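Local coordinates for protein SxtG (Microseira wollei, PDB 6U1R) that probably transfers an amidino group, by way of an amidino-cysteine intermediate, in the biosynthesis of the paralytic shellfish toxin saxitoxin, at residues V28-A36 against D218-I226; R204-D215 against K230-W241. All coordinates share one frame; numbering follows the deposited sequence.

In the fold
Interactions 1 and 2 alternate along the chain: 204-215 runs into 218-226, which in turn leads through strand 225-229 to 230-241. Their centres lie about 21 Å apart, yet they meet at D218, whose OD2 lies 2.7 Å from both S231 OG and T234 OG1 in probable hydrogen bonds, and F219 packs on F214 beside it. Between them they approach the predicted catalytic residues. Interaction 2 holds one of these, D215, whose side chain comes within about 3 Å of that of H264, while in interaction 1 the side chain of V220 is about 9 Å from that of H264 and about 10 Å from that of C368.

Interaction 1. Residues V28-A36 against D218-I226; sequences VNSYNEWDA and DFVRCGRDI
The backbones of V28-A36 and D218-I226 meet in a single beta bridge between N32 and C222, with G223 N donating to Y31 O at 3.0 Å and water 1 joining Y31 O to G223 O. The CA-H of N32 also points at R221 O. Beside this bridge R221 reaches across into the loop and carries most of the polar contact. Its NH1 donates almost straight to S30 OG (3.1 Å, 176°), with the hydroxyl lying in the guanidinium plane; D372, outside both segments, binds R221 NH2 and S30 OG alike.

E33 approaches the same arginine crosswise, its carboxylate plane nearly perpendicular to the guanidinium (89°). The bend at chi2 (-70°) folds the glutamate back to the strand, where OE2 takes the backbone N-H of R221 on its anti lone pair at 2.9 Å. The salt bridge from R221 NE to E33 OE2 is longer, at 3.4 Å, and its hydrogen bond is weak; water 2 spans the same two atoms, while H367 binds OE1. Backbone and side chain of R221 thus share one carboxylate, which probably steadies the buried positive charge.

W34 brings CH2 to 3.8 Å from C222 CA, and C222 SG sits in plane at the indole edge. N32 shapes this turn from within: its OD1 accepts from both W34 N and D35 N and lies above one face of the indole, toward its rim, while ND2 donates to D35 OD2 from above the carboxylate plane. P271 of strand 269-273 packs on both W34 and C222. The contact pairs an Asx turn ahead of strand 37-42 with the type II' turn C222-D225 of a beta hairpin, whose strand 219-222 lies at the edge of its three-stranded sheet.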
loop_
_atom_site.group_PDB
_atom_site.type_symbol
_atom_site.label_atom_id
_atom_site.label_comp_id
_atom_site.label_asym_id
_atom_site.label_seq_id
_atom_site.Cartn_x
_atom_site.Cartn_y
_atom_site.Cartn_z
ATOM N N VAL A 28 7.062 -17.392 5.896
ATOM C CA VAL A 28 7.865 -16.317 5.305
ATOM C C VAL A 28 9.043 -16.028 6.234
ATOM O O VAL A 28 8.850 -15.646 7.395
ATOM C CB VAL A 28 7.017 -15.057 5.075
ATOM C CG1 VAL A 28 7.850 -13.898 4.521
ATOM C CG2 VAL A 28 5.886 -15.399 4.131
ATOM N N ASN A 29 10.267 -16.212 5.724
ATOM C CA ASN A 29 11.479 -16.003 6.522
ATOM C C ASN A 29 12.648 -15.914 5.533
ATOM O O ASN A 29 13.149 -16.950 5.096
ATOM C CB ASN A 29 11.688 -17.140 7.515
ATOM C CG ASN A 29 12.820 -16.875 8.465
ATOM O OD1 ASN A 29 12.610 -16.342 9.546
ATOM N ND2 ASN A 29 14.052 -17.221 8.052
ATOM N N SER A 30 13.058 -14.694 5.176
ATOM C CA SER A 30 14.208 -14.528 4.278
ATOM C C SER A 30 14.891 -13.202 4.574
ATOM O O SER A 30 14.258 -12.154 4.475
ATOM C CB SER A 30 13.820 -14.586 2.798
ATOM O OG SER A 30 15.020 -14.523 2.017
ATOM N N TYR A 31 16.179 -13.257 4.911
ATOM C CA TYR A 31 16.938 -12.096 5.347
ATOM C C TYR A 31 18.059 -11.696 4.395
ATOM O O TYR A 31 18.667 -10.645 4.606
ATOM C CB TYR A 31 17.532 -12.363 6.735
ATOM C CG TYR A 31 16.508 -12.426 7.839
ATOM C CD1 TYR A 31 15.984 -11.266 8.388
ATOM C CD2 TYR A 31 16.071 -13.653 8.348
ATOM C CE1 TYR A 31 15.064 -11.317 9.430
ATOM C CE2 TYR A 31 15.139 -13.706 9.376
ATOM C CZ TYR A 31 14.650 -12.538 9.908
ATOM O OH TYR A 31 13.740 -12.571 10.932
ATOM N N ASN A 32 18.339 -12.486 3.363
ATOM C CA ASN A 32 19.466 -12.232 2.470
ATOM C C ASN A 32 19.277 -13.093 1.225
ATOM O O ASN A 32 18.292 -13.823 1.105
ATOM C CB ASN A 32 20.780 -12.532 3.196
ATOM C CG ASN A 32 20.770 -13.904 3.782
ATOM O OD1 ASN A 32 20.640 -14.883 3.049
ATOM N ND2 ASN A 32 20.824 -14.000 5.118
ATOM N N GLU A 33 20.238 -13.031 0.307
ATOM C CA GLU A 33 20.091 -13.694 -0.990
ATOM C C GLU A 33 20.612 -15.134 -1.013
ATOM O O GLU A 33 20.513 -15.783 -2.057
ATOM C CB GLU A 33 20.810 -12.886 -2.086
ATOM C CG GLU A 33 20.438 -11.386 -2.143
ATOM C CD GLU A 33 19.009 -11.098 -2.627
ATOM O OE1 GLU A 33 18.387 -11.979 -3.260
ATOM O OE2 GLU A 33 18.505 -9.978 -2.340
ATOM N N TRP A 34 21.142 -15.661 0.098
ATOM C CA TRP A 34 21.952 -16.879 0.038
ATOM C C TRP A 34 21.613 -17.954 1.066
ATOM O O TRP A 34 22.095 -19.081 0.895
ATOM C CB TRP A 34 23.442 -16.545 0.206
ATOM C CG TRP A 34 23.727 -15.832 1.488
ATOM C CD1 TRP A 34 23.820 -16.392 2.738
ATOM C CD2 TRP A 34 23.944 -14.423 1.663
ATOM N NE1 TRP A 34 24.076 -15.421 3.671
ATOM C CE2 TRP A 34 24.165 -14.205 3.042
ATOM C CE3 TRP A 34 23.987 -13.328 0.789
ATOM C CZ2 TRP A 34 24.412 -12.941 3.563
ATOM C CZ3 TRP A 34 24.222 -12.069 1.316
ATOM C CH2 TRP A 34 24.455 -11.890 2.681
ATOM N N ASP A 35 20.895 -17.654 2.145
ATOM C CA ASP A 35 20.598 -18.706 3.113
ATOM C C ASP A 35 19.827 -19.838 2.424
ATOM O O ASP A 35 19.141 -19.640 1.409
ATOM C CB ASP A 35 19.798 -18.160 4.310
ATOM C CG ASP A 35 20.648 -17.421 5.340
ATOM O OD1 ASP A 35 21.890 -17.597 5.407
ATOM O OD2 ASP A 35 20.045 -16.663 6.135
ATOM N N ALA A 36 19.951 -21.041 2.983
ATOM C CA ALA A 36 19.432 -22.256 2.357
ATOM C C ALA A 36 17.967 -22.118 1.942
ATOM O O ALA A 36 17.085 -21.926 2.785
ATOM C CB ALA A 36 19.604 -23.434 3.326
ATOM N N ASP A 218 15.209 -3.136 -7.467
ATOM C CA ASP A 218 16.315 -2.185 -7.351
ATOM C C ASP A 218 17.077 -2.325 -6.025
ATOM O O ASP A 218 17.961 -1.490 -5.744
ATOM C CB ASP A 218 15.811 -0.741 -7.507
ATOM C CG ASP A 218 15.769 -0.289 -8.960
ATOM O OD1 ASP A 218 16.724 -0.614 -9.705
ATOM O OD2 ASP A 218 14.774 0.369 -9.349
ATOM N N PHE A 219 16.781 -3.371 -5.239
ATOM C CA PHE A 219 17.432 -3.634 -3.957
ATOM C C PHE A 219 17.880 -5.090 -3.860
ATOM O O PHE A 219 17.223 -5.992 -4.394
ATOM C CB PHE A 219 16.498 -3.310 -2.786
ATOM C CG PHE A 219 16.009 -1.895 -2.790
ATOM C CD1 PHE A 219 14.877 -1.543 -3.509
ATOM C CD2 PHE A 219 16.691 -0.911 -2.102
ATOM C CE1 PHE A 219 14.435 -0.252 -3.533
ATOM C CE2 PHE A 219 16.235 0.396 -2.113
ATOM C CZ PHE A 219 15.115 0.729 -2.837
ATOM N N VAL A 220 19.023 -5.310 -3.194
ATOM C CA VAL A 220 19.481 -6.650 -2.833
ATOM C C VAL A 220 19.795 -6.662 -1.342
ATOM O O VAL A 220 20.149 -5.634 -0.757
ATOM C CB VAL A 220 20.706 -7.108 -3.659
ATOM C CG1 VAL A 220 20.268 -7.510 -5.043
ATOM C CG2 VAL A 220 21.766 -6.008 -3.721
ATOM N N ARG A 221 19.644 -7.838 -0.717
ATOM C CA ARG A 221 19.549 -7.958 0.743
ATOM C C ARG A 221 20.745 -8.689 1.349
ATOM O O ARG A 221 21.032 -9.832 0.968
ATOM C CB ARG A 221 18.262 -8.698 1.110
ATOM C CG ARG A 221 16.965 -7.900 0.762
ATOM C CD ARG A 221 15.703 -8.752 0.745
ATOM N NE ARG A 221 15.932 -9.873 -0.152
ATOM C CZ ARG A 221 15.766 -11.151 0.152
ATOM N NH1 ARG A 221 15.239 -11.532 1.321
ATOM N NH2 ARG A 221 16.124 -12.061 -0.743
ATOM N N CYS A 222 21.385 -8.054 2.346
ATOM C CA CYS A 222 22.515 -8.630 3.098
ATOM C C CYS A 222 22.276 -8.526 4.609
ATOM O O CYS A 222 23.065 -7.931 5.344
ATOM C CB CYS A 222 23.835 -7.935 2.774
ATOM S SG CYS A 222 24.328 -8.097 1.054
ATOM N N GLY A 223 21.206 -9.139 5.080
ATOM C CA GLY A 223 20.861 -9.032 6.495
ATOM C C GLY A 223 20.477 -7.614 6.852
ATOM O O GLY A 223 19.621 -7.000 6.201
ATOM N N ARG A 224 21.119 -7.068 7.892
ATOM C CA ARG A 224 20.802 -5.723 8.353
ATOM C C ARG A 224 21.182 -4.633 7.349
ATOM O O ARG A 224 20.719 -3.495 7.498
ATOM C CB ARG A 224 21.507 -5.429 9.681
ATOM C CG ARG A 224 20.941 -6.180 10.868
ATOM C CD ARG A 224 21.380 -5.577 12.190
ATOM N NE ARG A 224 20.846 -6.342 13.320
ATOM C CZ ARG A 224 19.678 -6.120 13.913
ATOM N NH1 ARG A 224 18.883 -5.138 13.508
ATOM N NH2 ARG A 224 19.303 -6.891 14.938
ATOM N N ASP A 225 21.988 -4.950 6.340
ATOM C CA ASP A 225 22.415 -3.987 5.333
ATOM C C ASP A 225 21.810 -4.376 3.993
ATOM O O ASP A 225 21.938 -5.529 3.560
ATOM C CB ASP A 225 23.942 -3.922 5.261
ATOM C CG ASP A 225 24.536 -3.449 6.554
ATOM O OD1 ASP A 225 24.474 -2.230 6.806
ATOM O OD2 ASP A 225 25.021 -4.300 7.337
ATOM N N ILE A 226 21.137 -3.409 3.358
ATOM C CA ILE A 226 20.469 -3.565 2.071
ATOM C C ILE A 226 21.073 -2.547 1.102
ATOM O O ILE A 226 21.340 -1.399 1.481
ATOM C CB ILE A 226 18.943 -3.362 2.230
ATOM C CG1 ILE A 226 18.334 -4.472 3.094
ATOM C CG2 ILE A 226 18.232 -3.308 0.868
ATOM C CD1 ILE A 226 16.947 -4.164 3.607
HETATM O O HOH W 1 17.787 -7.979 4.393
HETATM O O HOH W 2 16.161 -9.601 -3.336
#

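Interaction 2. Residues R204-D215 against K230-W241; sequences RFVVTEFEPTFD and KSHVTNSLGIEW
N235 reaches from the start of helix 236-245 into the curve of the R204-D215 loop and ties it together with both ends of its amide. ND2 gives one hydrogen to T208 O (2.7 Å, 173°) and the other to E211 O at 2.8 Å, both acceptors lying close to the amide plane. OD1 receives T213 N and G238 N from opposite faces of that plane, and N235 N returns a bond to T213 O. A chi1 of 64° sets CG between the backbone N and the carbonyl carbon, from where OD1 can turn back to G238 N.

That last bond makes N235 the N-cap of the helix. E209 completes the grip on the helix start: its carboxylate straddles the first turn, OE2 accepting from S236 N at 2.9 Å and OE1 from L237 N at 3.0 Å, both on syn lone pairs. Helix-end N-H groups probably stabilise its negative charge; K230 NZ makes a long salt bridge to OE2, and water 3 links the two. Next to it P212 lies against L237, with CD 4.0 Å from CD1, and G238 lets T213 O approach its CA closely.

At the R204 end of the loop, F205 turns its edge onto the face of H232 (planes at 88°), while S231 CA sits over the centre of the F205 ring. H232 ND1 accepts V206 N in its ring plane at 3.1 Å, and NE2 is held by P260 O, so the imidazole is fixed from two sides. Nearer the predicted active site, T234 OG1, also bound by D218, accepts D215 N, and V233 CG2 packs 3.4 Å from D215 CG; D215 OD2 is hydrogen-bonded to H264 NE2. Across the subunit interface W177 of the second subunit packs on P212, and its carbonyl O accepts the indole N-H of W241.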
loop_
_atom_site.group_PDB
_atom_site.type_symbol
_atom_site.label_atom_id
_atom_site.label_comp_id
_atom_site.label_asym_id
_atom_site.label_seq_id
_atom_site.Cartn_x
_atom_site.Cartn_y
_atom_site.Cartn_z
ATOM N N ARG A 204 21.153 10.569 -14.262
ATOM C CA ARG A 204 19.823 11.146 -14.166
ATOM C C ARG A 204 18.858 10.131 -14.755
ATOM O O ARG A 204 19.229 9.367 -15.646
ATOM C CB ARG A 204 19.732 12.487 -14.911
ATOM C CG ARG A 204 20.589 13.593 -14.270
ATOM C CD ARG A 204 20.352 14.972 -14.875
ATOM N NE ARG A 204 20.802 15.075 -16.266
ATOM C CZ ARG A 204 20.060 14.746 -17.322
ATOM N NH1 ARG A 204 18.827 14.283 -17.145
ATOM N NH2 ARG A 204 20.552 14.877 -18.554
ATOM N N PHE A 205 17.632 10.122 -14.240
ATOM C CA PHE A 205 16.628 9.161 -14.673
ATOM C C PHE A 205 15.302 9.864 -14.891
ATOM O O PHE A 205 15.124 11.025 -14.517
ATOM C CB PHE A 205 16.504 8.030 -13.654
ATOM C CG PHE A 205 17.801 7.370 -13.375
ATOM C CD1 PHE A 205 18.354 6.506 -14.299
ATOM C CD2 PHE A 205 18.491 7.644 -12.214
ATOM C CE1 PHE A 205 19.571 5.916 -14.068
ATOM C CE2 PHE A 205 19.722 7.060 -11.976
ATOM C CZ PHE A 205 20.256 6.192 -12.901
ATOM N N VAL A 206 14.353 9.129 -15.486
ATOM C CA VAL A 206 13.108 9.744 -15.955
ATOM C C VAL A 206 12.131 10.053 -14.818
ATOM O O VAL A 206 11.332 10.990 -14.936
ATOM C CB VAL A 206 12.452 8.863 -17.035
ATOM C CG1 VAL A 206 11.938 7.576 -16.453
ATOM C CG2 VAL A 206 11.333 9.611 -17.751
ATOM N N VAL A 207 12.145 9.298 -13.712
ATOM C CA VAL A 207 11.221 9.621 -12.624
ATOM C C VAL A 207 11.704 10.861 -11.886
ATOM O O VAL A 207 12.915 11.139 -11.792
ATOM C CB VAL A 207 11.011 8.462 -11.631
ATOM C CG1 VAL A 207 10.059 7.408 -12.212
ATOM C CG2 VAL A 207 12.315 7.870 -11.186
ATOM N N THR A 208 10.739 11.616 -11.374
ATOM C CA THR A 208 10.946 12.847 -10.626
ATOM C C THR A 208 10.853 12.540 -9.137
ATOM O O THR A 208 10.850 11.369 -8.722
ATOM C CB THR A 208 9.899 13.895 -11.007
ATOM O OG1 THR A 208 8.618 13.457 -10.526
ATOM C CG2 THR A 208 9.837 14.093 -12.510
ATOM N N GLU A 209 10.744 13.594 -8.319
ATOM C CA GLU A 209 10.523 13.457 -6.879
ATOM C C GLU A 209 9.111 13.864 -6.468
ATOM O O GLU A 209 8.885 14.332 -5.349
ATOM C CB GLU A 209 11.567 14.265 -6.106
ATOM C CG GLU A 209 13.009 13.749 -6.293
ATOM C CD GLU A 209 13.210 12.320 -5.791
ATOM O OE1 GLU A 209 12.560 11.935 -4.796
ATOM O OE2 GLU A 209 14.044 11.594 -6.387
ATOM N N PHE A 210 8.137 13.668 -7.358
ATOM C CA PHE A 210 6.757 14.023 -7.043
ATOM C C PHE A 210 6.189 13.154 -5.912
ATOM O O PHE A 210 5.534 13.671 -4.997
ATOM C CB PHE A 210 5.939 13.924 -8.329
ATOM C CG PHE A 210 4.457 13.922 -8.132
ATOM C CD1 PHE A 210 3.780 15.091 -7.816
ATOM C CD2 PHE A 210 3.733 12.758 -8.312
ATOM C CE1 PHE A 210 2.409 15.088 -7.658
ATOM C CE2 PHE A 210 2.375 12.742 -8.148
ATOM C CZ PHE A 210 1.702 13.915 -7.822
ATOM N N GLU A 211 6.418 11.843 -5.951
ATOM C CA GLU A 211 5.877 10.945 -4.940
ATOM C C GLU A 211 6.769 9.716 -4.819
ATOM O O GLU A 211 7.565 9.430 -5.717
ATOM C CB GLU A 211 4.443 10.527 -5.278
ATOM C CG GLU A 211 4.375 9.562 -6.434
ATOM C CD GLU A 211 2.964 9.371 -6.933
ATOM O OE1 GLU A 211 2.003 9.443 -6.123
ATOM O OE2 GLU A 211 2.842 9.157 -8.152
ATOM N N PRO A 212 6.642 8.953 -3.727
ATOM C CA PRO A 212 7.518 7.782 -3.529
ATOM C C PRO A 212 7.213 6.665 -4.519
ATOM O O PRO A 212 6.081 6.180 -4.573
ATOM C CB PRO A 212 7.203 7.342 -2.094
ATOM C CG PRO A 212 6.522 8.476 -1.439
ATOM C CD PRO A 212 5.877 9.297 -2.514
ATOM N N THR A 213 8.236 6.220 -5.266
ATOM C CA THR A 213 8.135 5.028 -6.107
ATOM C C THR A 213 9.420 4.216 -6.004
ATOM O O THR A 213 10.528 4.770 -5.911
ATOM C CB THR A 213 7.849 5.333 -7.611
ATOM O OG1 THR A 213 8.870 6.167 -8.181
ATOM C CG2 THR A 213 6.499 5.995 -7.787
ATOM N N PHE A 214 9.258 2.898 -5.987
ATOM C CA PHE A 214 10.394 2.004 -6.177
ATOM C C PHE A 214 9.902 0.644 -6.649
ATOM O O PHE A 214 8.758 0.248 -6.393
ATOM C CB PHE A 214 11.247 1.858 -4.895
ATOM C CG PHE A 214 10.573 1.136 -3.746
ATOM C CD1 PHE A 214 10.583 -0.255 -3.682
ATOM C CD2 PHE A 214 9.966 1.843 -2.714
ATOM C CE1 PHE A 214 9.992 -0.914 -2.629
ATOM C CE2 PHE A 214 9.374 1.178 -1.641
ATOM C CZ PHE A 214 9.387 -0.193 -1.596
ATOM N N ASP A 215 10.787 -0.045 -7.372
ATOM C CA ASP A 215 10.646 -1.463 -7.668
ATOM C C ASP A 215 11.502 -2.246 -6.678
ATOM O O ASP A 215 12.637 -1.852 -6.369
ATOM C CB ASP A 215 11.123 -1.794 -9.085
ATOM C CG ASP A 215 10.114 -1.432 -10.168
ATOM O OD1 ASP A 215 9.201 -0.627 -9.907
ATOM O OD2 ASP A 215 10.255 -1.959 -11.291
ATOM N N LYS A 230 19.101 4.381 -7.242
ATOM C CA LYS A 230 18.149 5.128 -8.056
ATOM C C LYS A 230 18.142 4.571 -9.482
ATOM O O LYS A 230 19.136 4.020 -9.952
ATOM C CB LYS A 230 18.519 6.615 -8.067
ATOM C CG LYS A 230 18.377 7.312 -6.693
ATOM C CD LYS A 230 18.705 8.811 -6.761
ATOM C CE LYS A 230 17.513 9.602 -7.273
ATOM N NZ LYS A 230 17.829 11.044 -7.338
ATOM N N SER A 231 17.009 4.695 -10.167
ATOM C CA SER A 231 16.858 4.127 -11.508
ATOM C C SER A 231 15.735 4.861 -12.223
ATOM O O SER A 231 15.198 5.843 -11.715
ATOM C CB SER A 231 16.552 2.628 -11.446
ATOM O OG SER A 231 15.241 2.453 -10.977
ATOM N N HIS A 232 15.364 4.370 -13.411
ATOM C CA HIS A 232 14.216 4.959 -14.090
ATOM C C HIS A 232 12.888 4.707 -13.386
ATOM O O HIS A 232 11.899 5.312 -13.801
ATOM C CB HIS A 232 14.152 4.472 -15.524
ATOM C CG HIS A 232 15.223 5.071 -16.380
ATOM N ND1 HIS A 232 15.325 6.429 -16.587
ATOM C CD2 HIS A 232 16.264 4.511 -17.040
ATOM C CE1 HIS A 232 16.362 6.680 -17.363
ATOM N NE2 HIS A 232 16.950 5.533 -17.656
ATOM N N VAL A 233 12.827 3.877 -12.341
ATOM C CA VAL A 233 11.589 3.681 -11.598
ATOM C C VAL A 233 11.714 3.961 -10.099
ATOM O O VAL A 233 10.678 4.129 -9.442
ATOM C CB VAL A 233 11.011 2.263 -11.820
ATOM C CG1 VAL A 233 10.695 2.044 -13.290
ATOM C CG2 VAL A 233 11.967 1.197 -11.295
ATOM N N THR A 234 12.917 4.039 -9.533
ATOM C CA THR A 234 13.111 4.210 -8.093
ATOM C C THR A 234 13.722 5.587 -7.847
ATOM O O THR A 234 14.808 5.873 -8.355
ATOM C CB THR A 234 14.013 3.104 -7.532
ATOM O OG1 THR A 234 13.336 1.838 -7.626
ATOM C CG2 THR A 234 14.347 3.359 -6.068
ATOM N N ASN A 235 13.020 6.439 -7.098
ATOM C CA ASN A 235 13.497 7.782 -6.799
ATOM C C ASN A 235 13.901 7.915 -5.334
ATOM O O ASN A 235 13.857 6.964 -4.548
ATOM C CB ASN A 235 12.449 8.841 -7.193
ATOM C CG ASN A 235 11.150 8.739 -6.409
ATOM O OD1 ASN A 235 10.974 7.876 -5.545
ATOM N ND2 ASN A 235 10.215 9.622 -6.726
ATOM N N SER A 236 14.374 9.112 -4.979
ATOM C CA SER A 236 14.884 9.319 -3.625
ATOM C C SER A 236 13.770 9.188 -2.594
ATOM O O SER A 236 13.997 8.664 -1.498
ATOM C CB SER A 236 15.575 10.690 -3.512
ATOM O OG SER A 236 16.796 10.727 -4.246
ATOM N N LEU A 237 12.559 9.648 -2.922
ATOM C CA LEU A 237 11.439 9.511 -1.984
ATOM C C LEU A 237 11.123 8.041 -1.719
ATOM O O LEU A 237 10.765 7.663 -0.595
ATOM C CB LEU A 237 10.185 10.214 -2.519
ATOM C CG LEU A 237 10.034 11.736 -2.354
ATOM C CD1 LEU A 237 8.654 12.171 -2.880
ATOM C CD2 LEU A 237 10.219 12.168 -0.914
ATOM N N GLY A 238 11.199 7.209 -2.756
ATOM C CA GLY A 238 10.940 5.789 -2.569
ATOM C C GLY A 238 11.978 5.136 -1.681
ATOM O O GLY A 238 11.645 4.334 -0.804
ATOM N N ILE A 239 13.254 5.476 -1.891
ATOM C CA ILE A 239 14.316 4.955 -1.030
ATOM C C ILE A 239 14.113 5.436 0.395
ATOM O O ILE A 239 14.254 4.663 1.356
ATOM C CB ILE A 239 15.692 5.384 -1.575
ATOM C CG1 ILE A 239 15.993 4.701 -2.898
ATOM C CG2 ILE A 239 16.804 5.106 -0.577
ATOM C CD1 ILE A 239 17.124 5.325 -3.656
ATOM N N GLU A 240 13.792 6.734 0.549
ATOM C CA GLU A 240 13.544 7.312 1.871
ATOM C C GLU A 240 12.376 6.622 2.560
ATOM O O GLU A 240 12.406 6.373 3.780
ATOM C CB GLU A 240 13.269 8.823 1.752
ATOM C CG GLU A 240 13.206 9.556 3.102
ATOM C CD GLU A 240 12.748 11.017 3.026
ATOM O OE1 GLU A 240 12.317 11.495 1.948
ATOM O OE2 GLU A 240 12.814 11.694 4.074
ATOM N N TRP A 241 11.333 6.286 1.789
ATOM C CA TRP A 241 10.197 5.572 2.351
ATOM C C TRP A 241 10.631 4.213 2.884
ATOM O O TRP A 241 10.264 3.820 4.003
ATOM C CB TRP A 241 9.067 5.402 1.316
ATOM C CG TRP A 241 7.875 4.792 1.974
ATOM C CD1 TRP A 241 6.817 5.463 2.538
ATOM C CD2 TRP A 241 7.631 3.390 2.205
ATOM N NE1 TRP A 241 5.940 4.563 3.113
ATOM C CE2 TRP A 241 6.417 3.288 2.921
ATOM C CE3 TRP A 241 8.326 2.213 1.875
ATOM C CZ2 TRP A 241 5.880 2.050 3.309
ATOM C CZ3 TRP A 241 7.796 0.991 2.268
ATOM C CH2 TRP A 241 6.582 0.921 2.978
HETATM O O HOH W 3 15.635 12.221 -8.482
#